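Side-chain contact in HTH-type transcriptional regulator MmpR5 (Mycobacterium tuberculosis, PDB 4NB5), which is a homodimeric repressor that controls its own expression and that of several MmpS-MmpL transport systems by binding directly to promoter regions: residues G37-W42 with R72-F77. Residues are numbered along the deposited sequence; the frame is centred on the assembly and turned at random.
With 2JT (1,3-dihydroxypropan-2-yl octadecanoate), chain E.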
loop_
_atom_site.group_PDB
_atom_site.type_symbol
_atom_site.label_atom_id
_atom_site.label_comp_id
_atom_site.label_asym_id
_atom_site.label_seq_id
_atom_site.Cartn_x
_atom_site.Cartn_y
_atom_site.Cartn_z
ATOM N N GLY B 37 0.863 0.052 19.206
ATOM C CA GLY B 37 2.066 -0.709 19.487
ATOM C C GLY B 37 1.778 -2.007 20.226
ATOM O O GLY B 37 2.333 -3.055 19.899
ATOM N N ARG B 38 0.919 -1.927 21.241
ATOM C CA ARG B 38 0.552 -3.113 22.019
ATOM C C ARG B 38 -0.190 -4.126 21.157
ATOM O O ARG B 38 0.053 -5.331 21.255
ATOM C CB ARG B 38 -0.290 -2.716 23.238
ATOM C CG ARG B 38 0.476 -1.903 24.271
ATOM C CD ARG B 38 -0.446 -1.398 25.384
ATOM N NE ARG B 38 -0.972 -2.505 26.182
ATOM C CZ ARG B 38 -2.249 -2.670 26.527
ATOM N NH1 ARG B 38 -3.185 -1.800 26.160
ATOM N NH2 ARG B 38 -2.591 -3.725 27.256
ATOM N N LEU B 39 -1.087 -3.632 20.303
ATOM C CA LEU B 39 -1.817 -4.488 19.373
ATOM C C LEU B 39 -0.884 -5.207 18.395
ATOM O O LEU B 39 -1.024 -6.414 18.168
ATOM C CB LEU B 39 -2.886 -3.688 18.623
ATOM C CG LEU B 39 -3.659 -4.479 17.568
ATOM C CD1 LEU B 39 -4.307 -5.713 18.170
ATOM C CD2 LEU B 39 -4.709 -3.599 16.905
ATOM N N LEU B 40 0.080 -4.481 17.828
ATOM C CA LEU B 40 1.043 -5.105 16.934
ATOM C C LEU B 40 1.858 -6.144 17.699
ATOM O O LEU B 40 2.069 -7.254 17.222
ATOM C CB LEU B 40 1.957 -4.057 16.306
ATOM C CG LEU B 40 3.036 -4.596 15.361
ATOM C CD1 LEU B 40 2.436 -5.429 14.240
ATOM C CD2 LEU B 40 3.868 -3.466 14.784
ATOM N N GLY B 41 2.311 -5.786 18.896
ATOM C CA GLY B 41 3.051 -6.723 19.720
ATOM C C GLY B 41 2.256 -7.989 20.018
ATOM O O GLY B 41 2.775 -9.099 19.909
ATOM N N TRP B 42 0.998 -7.824 20.402
ATOM C CA TRP B 42 0.137 -8.963 20.672
ATOM C C TRP B 42 0.008 -9.867 19.440
ATOM O O TRP B 42 0.109 -11.087 19.543
ATOM C CB TRP B 42 -1.246 -8.499 21.139
ATOM C CG TRP B 42 -2.155 -9.636 21.508
ATOM C CD1 TRP B 42 -3.179 -10.137 20.761
ATOM C CD2 TRP B 42 -2.123 -10.408 22.719
ATOM N NE1 TRP B 42 -3.788 -11.174 21.431
ATOM C CE2 TRP B 42 -3.158 -11.358 22.625
ATOM C CE3 TRP B 42 -1.327 -10.375 23.864
ATOM C CZ2 TRP B 42 -3.411 -12.276 23.647
ATOM C CZ3 TRP B 42 -1.581 -11.295 24.874
ATOM C CH2 TRP B 42 -2.613 -12.232 24.753
ATOM N N ARG B 72 -7.176 -0.427 12.201
ATOM C CA ARG B 72 -7.228 0.254 10.917
ATOM C C ARG B 72 -5.872 0.873 10.574
ATOM O O ARG B 72 -5.425 0.805 9.431
ATOM C CB ARG B 72 -8.316 1.331 10.950
ATOM C CG ARG B 72 -8.546 2.033 9.617
ATOM C CD ARG B 72 -9.734 2.985 9.699
ATOM N NE ARG B 72 -10.871 2.362 10.382
ATOM C CZ ARG B 72 -11.480 2.853 11.461
ATOM N NH1 ARG B 72 -11.097 4.001 12.010
ATOM N NH2 ARG B 72 -12.498 2.189 11.994
ATOM N N MET B 73 -5.219 1.456 11.576
ATOM C CA MET B 73 -3.914 2.066 11.384
ATOM C C MET B 73 -2.873 1.018 10.992
ATOM O O MET B 73 -2.092 1.220 10.065
ATOM C CB MET B 73 -3.504 2.776 12.666
ATOM C CG MET B 73 -2.197 3.533 12.582
ATOM S SD MET B 73 -1.900 4.547 14.050
ATOM C CE MET B 73 -3.572 4.787 14.673
ATOM N N LEU B 74 -2.863 -0.103 11.703
ATOM C CA LEU B 74 -1.888 -1.147 11.416
ATOM C C LEU B 74 -2.126 -1.783 10.053
ATOM O O LEU B 74 -1.186 -2.261 9.417
ATOM C CB LEU B 74 -1.907 -2.222 12.509
ATOM C CG LEU B 74 -1.412 -1.774 13.886
ATOM C CD1 LEU B 74 -1.539 -2.908 14.893
ATOM C CD2 LEU B 74 0.026 -1.272 13.839
ATOM N N ILE B 75 -3.379 -1.826 9.607
ATOM C CA ILE B 75 -3.676 -2.308 8.259
ATOM C C ILE B 75 -3.092 -1.319 7.238
ATOM O O ILE B 75 -2.444 -1.724 6.274
ATOM C CB ILE B 75 -5.200 -2.485 8.042
ATOM C CG1 ILE B 75 -5.696 -3.714 8.809
ATOM C CG2 ILE B 75 -5.523 -2.633 6.557
ATOM C CD1 ILE B 75 -7.218 -3.805 8.946
ATOM N N GLN B 76 -3.291 -0.029 7.472
ATOM C CA GLN B 76 -2.768 0.991 6.564
ATOM C C GLN B 76 -1.244 0.935 6.509
ATOM O O GLN B 76 -0.656 1.108 5.446
ATOM C CB GLN B 76 -3.213 2.384 7.004
ATOM C CG GLN B 76 -2.748 3.493 6.067
ATOM C CD GLN B 76 -2.759 4.857 6.728
ATOM O OE1 GLN B 76 -2.275 5.021 7.850
ATOM N NE2 GLN B 76 -3.314 5.845 6.035
ATOM N N PHE B 77 -0.609 0.707 7.660
ATOM C CA PHE B 77 0.847 0.568 7.710
ATOM C C PHE B 77 1.338 -0.711 7.013
ATOM O O PHE B 77 2.520 -0.823 6.681
ATOM C CB PHE B 77 1.355 0.599 9.153
ATOM C CG PHE B 77 1.229 1.943 9.820
ATOM C CD1 PHE B 77 1.086 3.104 9.074
ATOM C CD2 PHE B 77 1.252 2.039 11.201
ATOM C CE1 PHE B 77 0.973 4.339 9.699
ATOM C CE2 PHE B 77 1.139 3.269 11.830
ATOM C CZ PHE B 77 0.998 4.419 11.077
HETATM C C10 2JT E . 6.427 1.520 12.634
HETATM C C13 2JT E . 7.660 5.265 13.463
HETATM C C15 2JT E . 10.131 5.404 13.177
HETATM C C17 2JT E . 11.589 7.336 13.637
HETATM C C20 2JT E . 13.847 7.095 16.735
HETATM C C21 2JT E . 15.285 7.090 16.434
HETATM C C22 2JT E . 16.014 5.989 17.223
HETATM C C24 2JT E . 16.288 4.977 19.442
HETATM O O01 2JT E . 7.058 3.320 10.153
HETATM C C02 2JT E . 7.063 2.122 10.196
HETATM O O03 2JT E . 6.084 1.589 9.431
HETATM C C04 2JT E . 6.153 0.749 8.504
HETATM C C05 2JT E . 7.497 0.782 7.840
HETATM O O06 2JT E . 8.139 -0.420 7.990
HETATM C C07 2JT E . 4.944 1.377 7.691
HETATM O O08 2JT E . 4.783 0.762 6.674
HETATM C C09 2JT E . 7.434 1.234 11.433
HETATM C C11 2JT E . 6.942 2.635 13.562
HETATM C C12 2JT E . 7.267 3.958 12.734
HETATM C C14 2JT E . 8.787 5.986 12.753
HETATM C C16 2JT E . 11.281 6.194 12.766
HETATM C C18 2JT E . 11.951 6.948 14.984
HETATM C C19 2JT E . 12.995 7.851 15.681
HETATM C C23 2JT E . 16.146 6.205 18.664
HETATM C C25 2JT E . 15.995 5.384 20.886
#
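Leu74 is the residue of 72-77 that makes this contact, its CD1 methyl meeting Leu39 and Leu40 on the neighbouring helix. The shortest approach is to backbone, CD1 of Leu74 lying 3.7 Å from N of Leu40, so the methyl reaches the helix surface itself. On one flank it meets the branch of Leu39 at a slant, 3.8 Å from both CG and CD2 of that residue; on the other it touches CB of Leu40 at 3.9 Å. The second methyl, CD2, brushes the same Leu40 CB more distantly, at 4.2 Å. With CG opposite the carbonyl carbon (chi1 -67°) and CD1 fully extended (chi2 177°), Leu74 projects straight at its partners. Leu39 has CG trans to N (chi1 177°), which brings CG and CD2 against the incoming methyl, whereas Leu40 offers its CB and backbone N. No hydrogen bond crosses; the three touching residues are buried and their side-chain contacts apolar. Segments 37-42 and 72-77 bury 137 Å² between them, their nearest CA atoms, of Leu40 and Leu74, being 7.4 Å apart. Outside the pair, Phe27 of helix 16-28 touches both Leu40 and Leu74, Leu56 of helix 53-59 packs on Leu39, and Ile80 and Leu95 of the sheet close on Leu74 and Leu40. One turn beyond Leu74, Phe77 belongs to the fatty-acid glycerol ester pocket: its CB lies 4.0 Å from C07 of the ligand, and its carbonyl O is 2.8 Å from the hydroxyl O08, a possible hydrogen bond. Over one ring face, near the rim, sits the carbonyl O of Met73, 3.4 Å above the plane. Segment 72-77 lies at the end of the second helix of the inferred helix-turn-helix, and the Leu74 contact packs it on helix 34-45 within the hydrophobic core of a MarR-type winged-helix domain, beside the ligand pocket.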